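Long-range contacts in probable transcriptional regulatory protein, Rv1404 (Mycobacterium tuberculosis, PDB 2NYX), which probably binds DNA as a dimeric transcriptional regulator of the MarR family, with a winged helix-turn-helix domain in each subunit: residues Ser35-Val39 / Gln115-Arg120; Arg49-Ile53 / Leu65-Leu69. All blocks are in the same frame, centred on the assembly; numbering follows the deposited sequence.

In the fold
Both contacts bear on helix 45-57, and both lie within the part of the chain recognised as the MarR-type helix-turn-helix. Contact 2 (Arg49-Ile53 with Leu65-Leu69) packs that helix against helix 62-69. Contact 1 (Ser35-Val39 with Gln115-Arg120) lies beside it, where helix 26-39, just before helix 45-57 in the chain, meets the long helix 107-128. The centres of the two contacts are 18 Å apart and their nearest atoms about 6 Å, so they do not touch directly. Along the chain, contact 2 is nested inside the loop that contact 1 closes. Both also touch the second subunit: contact 1 through Arg120 and Ile36, contact 2 through Arg49.

Contact 1: Ser35-Val39 / Gln115-Arg120; sequences SIAQV and QVTEHR
The helical segments Ser35-Val39 and Gln115-Arg120 run at 127° to each other, with axes 8.6 Å apart at closest and the tightest backbone approach at Ser35 and Val116, whose CA atoms are 5.4 Å apart. Val116 is the apolar centre: its CG2 meets Val39 CG2 at 3.6 Å, while its CG1 lies 3.9 Å from Ile36 CG1. The polar link is between Arg120 NE and Ser35 OG, 2.9 Å long and nearly straight (160° at the hydrogen), with the hydroxyl oxygen in the guanidinium plane. Arg120 leaves its backbone extended and bends at chi3 (-54°), which turns NE back onto Ser35; the serine oxygen is also hydrogen-bonded to Ser32 O. At the more exposed end, Gln38 OE1 approaches His119 CB to 3.4 Å, and the Gln38 amide is inclined to the imidazole ring without stacking on it. The ring is tied to its own helix by ND1, which donates to Gln115 O at 2.7 Å from above the carbonyl plane, on the face opposite His119 N. Phe48 of helix 45-57 packs on Ile36, Val116 and Arg120, and Arg120 NH1 bonds Ser25 OG of the second subunit; the crossing joins helices 26-39, 107-128 and 45-57 at the subunit interface.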
loop_
_atom_site.group_PDB
_atom_site.type_symbol
_atom_site.label_atom_id
_atom_site.label_comp_id
_atom_site.label_asym_id
_atom_site.label_seq_id
_atom_site.Cartn_x
_atom_site.Cartn_y
_atom_site.Cartn_z
ATOM N N SER B 35 -3.031 -8.730 -1.687
ATOM C CA SER B 35 -4.328 -9.128 -1.138
ATOM C C SER B 35 -5.492 -8.364 -1.769
ATOM O O SER B 35 -6.567 -8.918 -1.972
ATOM C CB SER B 35 -4.350 -9.014 0.393
ATOM O OG SER B 35 -4.524 -7.680 0.825
ATOM N N ILE B 36 -5.266 -7.092 -2.069
ATOM C CA ILE B 36 -6.235 -6.282 -2.784
ATOM C C ILE B 36 -6.411 -6.820 -4.198
ATOM O O ILE B 36 -7.529 -7.043 -4.656
ATOM C CB ILE B 36 -5.784 -4.815 -2.872
ATOM C CG1 ILE B 36 -5.528 -4.249 -1.475
ATOM C CG2 ILE B 36 -6.831 -3.993 -3.614
ATOM C CD1 ILE B 36 -4.853 -2.874 -1.462
ATOM N N ALA B 37 -5.283 -7.040 -4.873
ATOM C CA ALA B 37 -5.265 -7.456 -6.264
ATOM C C ALA B 37 -5.893 -8.825 -6.468
ATOM O O ALA B 37 -6.377 -9.117 -7.563
ATOM C CB ALA B 37 -3.849 -7.442 -6.787
ATOM N N GLN B 38 -5.900 -9.658 -5.425
ATOM C CA GLN B 38 -6.419 -11.025 -5.541
ATOM C C GLN B 38 -7.945 -11.098 -5.489
ATOM O O GLN B 38 -8.534 -12.083 -5.916
ATOM C CB GLN B 38 -5.758 -11.986 -4.531
ATOM C CG GLN B 38 -6.297 -11.958 -3.084
ATOM C CD GLN B 38 -5.550 -12.927 -2.135
ATOM O OE1 GLN B 38 -5.006 -12.509 -1.097
ATOM N NE2 GLN B 38 -5.520 -14.218 -2.493
ATOM N N VAL B 39 -8.582 -10.051 -4.982
ATOM C CA VAL B 39 -10.041 -10.018 -4.884
ATOM C C VAL B 39 -10.650 -9.301 -6.083
ATOM O O VAL B 39 -11.562 -9.820 -6.720
ATOM C CB VAL B 39 -10.512 -9.398 -3.550
ATOM C CG1 VAL B 39 -12.025 -9.201 -3.543
ATOM C CG2 VAL B 39 -10.085 -10.286 -2.386
ATOM N N GLN B 115 -13.164 -9.448 2.461
ATOM C CA GLN B 115 -12.405 -10.473 1.738
ATOM C C GLN B 115 -10.896 -10.210 1.650
ATOM O O GLN B 115 -10.091 -11.083 1.935
ATOM C CB GLN B 115 -12.972 -10.648 0.334
ATOM C CG GLN B 115 -14.183 -11.538 0.270
ATOM C CD GLN B 115 -14.612 -11.805 -1.161
ATOM O OE1 GLN B 115 -14.364 -12.890 -1.702
ATOM N NE2 GLN B 115 -15.247 -10.814 -1.791
ATOM N N VAL B 116 -10.542 -9.001 1.237
ATOM C CA VAL B 116 -9.169 -8.544 1.181
ATOM C C VAL B 116 -8.526 -8.635 2.569
ATOM O O VAL B 116 -7.387 -9.094 2.708
ATOM C CB VAL B 116 -9.109 -7.092 0.625
ATOM C CG1 VAL B 116 -7.766 -6.431 0.897
ATOM C CG2 VAL B 116 -9.416 -7.073 -0.866
ATOM N N THR B 117 -9.262 -8.212 3.594
ATOM C CA THR B 117 -8.749 -8.245 4.968
ATOM C C THR B 117 -8.500 -9.666 5.458
ATOM O O THR B 117 -7.436 -9.941 6.007
ATOM C CB THR B 117 -9.654 -7.466 5.954
ATOM O OG1 THR B 117 -9.877 -6.152 5.440
ATOM C CG2 THR B 117 -9.000 -7.343 7.330
ATOM N N GLU B 118 -9.458 -10.564 5.242
ATOM C CA GLU B 118 -9.336 -11.934 5.741
ATOM C C GLU B 118 -8.188 -12.663 5.049
ATOM O O GLU B 118 -7.447 -13.393 5.696
ATOM C CB GLU B 118 -10.675 -12.708 5.677
ATOM C CG GLU B 118 -10.864 -13.662 4.482
ATOM C CD GLU B 118 -10.604 -15.146 4.814
ATOM O OE1 GLU B 118 -9.458 -15.631 4.612
ATOM O OE2 GLU B 118 -11.555 -15.837 5.264
ATOM N N HIS B 119 -8.015 -12.418 3.752
ATOM C CA HIS B 119 -6.943 -13.039 2.978
ATOM C C HIS B 119 -5.548 -12.565 3.374
ATOM O O HIS B 119 -4.601 -13.363 3.414
ATOM C CB HIS B 119 -7.174 -12.853 1.478
ATOM C CG HIS B 119 -8.241 -13.749 0.929
ATOM N ND1 HIS B 119 -9.491 -13.290 0.572
ATOM C CD2 HIS B 119 -8.252 -15.085 0.703
ATOM C CE1 HIS B 119 -10.220 -14.301 0.138
ATOM N NE2 HIS B 119 -9.492 -15.402 0.206
ATOM N N ARG B 120 -5.432 -11.276 3.675
ATOM C CA ARG B 120 -4.180 -10.712 4.123
ATOM C C ARG B 120 -3.829 -11.240 5.513
ATOM O O ARG B 120 -2.661 -11.537 5.797
ATOM C CB ARG B 120 -4.237 -9.184 4.119
ATOM C CG ARG B 120 -2.892 -8.501 4.368
ATOM C CD ARG B 120 -3.046 -7.002 4.516
ATOM N NE ARG B 120 -3.745 -6.448 3.361
ATOM C CZ ARG B 120 -4.183 -5.199 3.255
ATOM N NH1 ARG B 120 -3.999 -4.327 4.237
ATOM N NH2 ARG B 120 -4.803 -4.825 2.148
#

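Contact 2: Arg49-Ile53 / Leu65-Leu69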
loop_
_atom_site.group_PDB
_atom_site.type_symbol
_atom_site.label_atom_id
_atom_site.label_comp_id
_atom_site.label_asym_id
_atom_site.label_seq_id
_atom_site.Cartn_x
_atom_site.Cartn_y
_atom_site.Cartn_z
ATOM N N ARG B 49 -8.333 2.048 -0.259
ATOM C CA ARG B 49 -8.286 2.860 0.953
ATOM C C ARG B 49 -9.615 3.609 1.192
ATOM O O ARG B 49 -10.133 3.629 2.313
ATOM C CB ARG B 49 -7.080 3.815 0.915
ATOM C CG ARG B 49 -6.919 4.689 2.150
ATOM C CD ARG B 49 -6.791 3.846 3.414
ATOM N NE ARG B 49 -6.956 4.624 4.637
ATOM C CZ ARG B 49 -6.893 4.104 5.862
ATOM N NH1 ARG B 49 -6.648 2.814 6.027
ATOM N NH2 ARG B 49 -7.062 4.870 6.925
ATOM N N THR B 50 -10.164 4.200 0.132
ATOM C CA THR B 50 -11.500 4.814 0.157
ATOM C C THR B 50 -12.524 3.883 0.797
ATOM O O THR B 50 -13.329 4.306 1.628
ATOM C CB THR B 50 -11.971 5.178 -1.271
ATOM O OG1 THR B 50 -11.048 6.096 -1.845
ATOM C CG2 THR B 50 -13.342 5.818 -1.269
ATOM N N LEU B 51 -12.496 2.615 0.405
ATOM C CA LEU B 51 -13.460 1.648 0.930
ATOM C C LEU B 51 -13.259 1.402 2.423
ATOM O O LEU B 51 -14.223 1.322 3.164
ATOM C CB LEU B 51 -13.414 0.330 0.151
ATOM C CG LEU B 51 -13.663 0.346 -1.358
ATOM C CD1 LEU B 51 -13.635 -1.057 -1.884
ATOM C CD2 LEU B 51 -14.975 0.996 -1.679
ATOM N N VAL B 52 -12.006 1.314 2.858
ATOM C CA VAL B 52 -11.693 1.071 4.258
ATOM C C VAL B 52 -12.095 2.259 5.111
ATOM O O VAL B 52 -12.662 2.091 6.196
ATOM C CB VAL B 52 -10.196 0.732 4.472
ATOM C CG1 VAL B 52 -9.875 0.619 5.963
ATOM C CG2 VAL B 52 -9.852 -0.559 3.743
ATOM N N ILE B 53 -11.816 3.460 4.618
ATOM C CA ILE B 53 -12.243 4.673 5.313
ATOM C C ILE B 53 -13.763 4.658 5.482
ATOM O O ILE B 53 -14.280 5.003 6.551
ATOM C CB ILE B 53 -11.744 5.948 4.605
ATOM C CG1 ILE B 53 -10.220 5.902 4.464
ATOM C CG2 ILE B 53 -12.132 7.189 5.389
ATOM C CD1 ILE B 53 -9.595 7.172 3.920
ATOM N N LEU B 65 -13.858 12.842 2.979
ATOM C CA LEU B 65 -13.200 11.692 2.362
ATOM C C LEU B 65 -11.818 12.080 1.880
ATOM O O LEU B 65 -10.843 11.409 2.196
ATOM C CB LEU B 65 -14.012 11.143 1.182
ATOM C CG LEU B 65 -14.118 9.626 0.946
ATOM C CD1 LEU B 65 -14.331 9.359 -0.507
ATOM C CD2 LEU B 65 -12.914 8.833 1.389
ATOM N N ALA B 66 -11.750 13.170 1.119
ATOM C CA ALA B 66 -10.499 13.683 0.565
ATOM C C ALA B 66 -9.462 14.009 1.632
ATOM O O ALA B 66 -8.263 13.821 1.414
ATOM C CB ALA B 66 -10.763 14.914 -0.287
ATOM N N THR B 67 -9.924 14.508 2.775
ATOM C CA THR B 67 -9.027 14.901 3.855
ATOM C C THR B 67 -8.461 13.674 4.533
ATOM O O THR B 67 -7.260 13.621 4.809
ATOM C CB THR B 67 -9.726 15.829 4.868
ATOM O OG1 THR B 67 -10.212 16.980 4.174
ATOM C CG2 THR B 67 -8.765 16.281 5.944
ATOM N N LEU B 68 -9.323 12.686 4.775
ATOM C CA LEU B 68 -8.921 11.424 5.385
ATOM C C LEU B 68 -8.038 10.616 4.447
ATOM O O LEU B 68 -7.077 9.988 4.887
ATOM C CB LEU B 68 -10.130 10.612 5.816
ATOM C CG LEU B 68 -10.950 11.111 7.007
ATOM C CD1 LEU B 68 -12.208 10.274 7.148
ATOM C CD2 LEU B 68 -10.162 11.113 8.317
ATOM N N LEU B 69 -8.335 10.659 3.151
ATOM C CA LEU B 69 -7.467 10.045 2.148
ATOM C C LEU B 69 -6.102 10.720 2.011
ATOM O O LEU B 69 -5.121 10.051 1.692
ATOM C CB LEU B 69 -8.138 10.020 0.781
ATOM C CG LEU B 69 -8.895 8.745 0.442
ATOM C CD1 LEU B 69 -9.933 9.069 -0.621
ATOM C CD2 LEU B 69 -7.961 7.638 -0.039
HETATM O O HOH W 1 -6.033 7.384 4.751
#
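Segments Arg49-Ile53 and Leu65-Leu69, both helical, cross at 112°; the nearest CA pairs are Thr50 with Leu69 (6.9 Å) and Ile53 with Leu68. Branched side chains fill the 10.3 Å that separates the two axes at their closest. Ile53 points at the other helix and divides its two arms: CG2, anti to the backbone N (CG1 has chi1 -56°), touches Leu68 CD1 at 3.6 Å, whereas CD1 reaches the backbone between Leu68 and Leu69, 3.8 Å from Leu69 N. Thr50 is likewise split between two leucines, its CG2 lying 3.8 Å from Leu65 CD1 where the side chains are nearly perpendicular, and its OG1 3.4 Å from Leu69 CD1. That hydroxyl has its polar partner within its own helix, at Pro46 O. Arg49 and Leu69 run alongside in opposite senses, CG of Arg49 lying 3.8 Å from Leu69 CD2. A water bridges the helices, accepting from Arg49 NE (2.9 Å) and donating to Leu68 O, while Arg49 NH2 forms a salt bridge with Glu152. Leu65 packs on Thr76 and Val80 of helix 73-85, and Thr50 on Ile89 of strand 89-92. Three helices packed about a shared apolar centre beside a small antiparallel sheet are characteristic of the winged helix-turn-helix of MarR proteins, in which helices 62-69 and 73-85 would form the helix-turn-helix pair.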